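Local coordinates for protein N-ACETYLMURAMOYL-L-ALANINE AMIDASE CwlV (PDB 1JWQ) that probably hydrolyses the amide bond between N-acetylmuramic acid and L-alanine in bacterial cell-wall peptidoglycan, using a zinc ion bound in this catalytic domain, at residues Ala149-Glu152 with Ala153-Asp157. Residues are numbered along the deposited sequence; the frame is centred on the assembly and turned at random.
Sequences AKEE and ATLFD
The ring of F156 meets E152 edge-on: the E152 carbonyl O lies at the ring edge, in its plane, 3.4 Å from F156 CD1. This is the last turn of the short helix 149-155, which follows strand 138-145 in the α/β zinc amidase domain. The same E152 O accepts the F156 N-H at 3.2 Å, a bond bent to 143° at the hydrogen, and F156 is where helical phi/psi are lost. F156 has its CG anti to the carbonyl carbon (chi1 -79°), which sets CG beside the F156 backbone N and brings CD1 to that oxygen, while loop residue N24 and F29, on helix 26-42, also touch the F156 side chain. Its side chain is about 7 Å from that of the zinc ligand E26, so the helix end packs close to the metal site without supplying a ligand.

One turn upstream, the N-H...O angle from L155 N to E151 O is 160°, against 143° at F156. The E151 and L155 side chains cross obliquely, E151 CG touching L155 CD1 at 4.0 Å. OE1 of the buried E151 accepts two backbone N-H groups, from Y145 and G91, tying the helix to the end of its preceding strand and to G91, just before strand 92-96. The carboxylate of the buried E152 is also held, OE1 being hydrogen-bonded to S21 OG. On the more exposed flank, K150 O accepts the T154 N-H at 3.0 Å, and T154 OG1, set beside its own backbone N, comes within 3.1 Å of K150 O.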
loop_
_atom_site.group_PDB
_atom_site.type_symbol
_atom_site.label_atom_id
_atom_site.label_comp_id
_atom_site.label_asym_id
_atom_site.label_seq_id
_atom_site.Cartn_x
_atom_site.Cartn_y
_atom_site.Cartn_z
ATOM N N ALA A 149 8.819 -18.048 -3.095
ATOM C CA ALA A 149 7.775 -19.037 -2.843
ATOM C C ALA A 149 7.085 -18.916 -1.489
ATOM O O ALA A 149 5.856 -18.846 -1.417
ATOM C CB ALA A 149 8.341 -20.444 -3.008
ATOM N N LYS A 150 7.866 -18.902 -0.415
ATOM C CA LYS A 150 7.292 -18.804 0.924
ATOM C C LYS A 150 6.591 -17.470 1.156
ATOM O O LYS A 150 5.482 -17.425 1.689
ATOM C CB LYS A 150 8.380 -19.007 1.989
ATOM C CG LYS A 150 8.644 -20.471 2.369
ATOM C CD LYS A 150 9.826 -20.585 3.332
ATOM C CE LYS A 150 9.850 -21.914 4.082
ATOM N NZ LYS A 150 8.664 -22.117 4.964
ATOM N N GLU A 151 7.238 -16.384 0.745
ATOM C CA GLU A 151 6.666 -15.061 0.937
ATOM C C GLU A 151 5.385 -14.854 0.132
ATOM O O GLU A 151 4.443 -14.222 0.612
ATOM C CB GLU A 151 7.696 -13.985 0.597
ATOM C CG GLU A 151 7.381 -12.651 1.241
ATOM C CD GLU A 151 8.630 -11.877 1.604
ATOM O OE1 GLU A 151 8.918 -10.862 0.938
ATOM O OE2 GLU A 151 9.324 -12.284 2.564
ATOM N N GLU A 152 5.342 -15.379 -1.089
ATOM C CA GLU A 152 4.136 -15.248 -1.904
ATOM C C GLU A 152 2.966 -15.909 -1.175
ATOM O O GLU A 152 1.878 -15.343 -1.085
ATOM C CB GLU A 152 4.308 -15.925 -3.268
ATOM C CG GLU A 152 3.053 -15.848 -4.127
ATOM C CD GLU A 152 3.086 -16.768 -5.328
ATOM O OE1 GLU A 152 2.150 -16.689 -6.149
ATOM O OE2 GLU A 152 4.033 -17.572 -5.450
ATOM N N ALA A 153 3.193 -17.117 -0.667
ATOM C CA ALA A 153 2.150 -17.841 0.057
ATOM C C ALA A 153 1.684 -17.011 1.249
ATOM O O ALA A 153 0.486 -16.898 1.517
ATOM C CB ALA A 153 2.683 -19.190 0.535
ATOM N N THR A 154 2.641 -16.428 1.958
ATOM C CA THR A 154 2.342 -15.605 3.118
ATOM C C THR A 154 1.505 -14.383 2.752
ATOM O O THR A 154 0.534 -14.067 3.434
ATOM C CB THR A 154 3.639 -15.138 3.804
ATOM O OG1 THR A 154 4.336 -16.277 4.328
ATOM C CG2 THR A 154 3.333 -14.172 4.935
ATOM N N LEU A 155 1.876 -13.693 1.676
ATOM C CA LEU A 155 1.128 -12.508 1.272
ATOM C C LEU A 155 -0.319 -12.835 0.918
ATOM O O LEU A 155 -1.200 -11.987 1.058
ATOM C CB LEU A 155 1.813 -11.801 0.094
ATOM C CG LEU A 155 2.602 -10.544 0.494
ATOM C CD1 LEU A 155 3.757 -10.931 1.409
ATOM C CD2 LEU A 155 3.119 -9.834 -0.749
ATOM N N PHE A 156 -0.570 -14.059 0.464
ATOM C CA PHE A 156 -1.933 -14.440 0.129
ATOM C C PHE A 156 -2.618 -15.207 1.247
ATOM O O PHE A 156 -3.651 -15.842 1.036
ATOM C CB PHE A 156 -1.978 -15.227 -1.180
ATOM C CG PHE A 156 -1.890 -14.354 -2.396
ATOM C CD1 PHE A 156 -0.663 -13.884 -2.848
ATOM C CD2 PHE A 156 -3.045 -13.939 -3.048
ATOM C CE1 PHE A 156 -0.587 -13.009 -3.931
ATOM C CE2 PHE A 156 -2.982 -13.063 -4.132
ATOM C CZ PHE A 156 -1.751 -12.598 -4.572
ATOM N N ASP A 157 -2.039 -15.134 2.439
ATOM C CA ASP A 157 -2.613 -15.781 3.611
ATOM C C ASP A 157 -3.557 -14.765 4.251
ATOM O O ASP A 157 -3.169 -13.626 4.516
ATOM C CB ASP A 157 -1.512 -16.179 4.599
ATOM C CG ASP A 157 -2.068 -16.761 5.891
ATOM O OD1 ASP A 157 -2.476 -15.981 6.780
ATOM O OD2 ASP A 157 -2.103 -18.002 6.013
#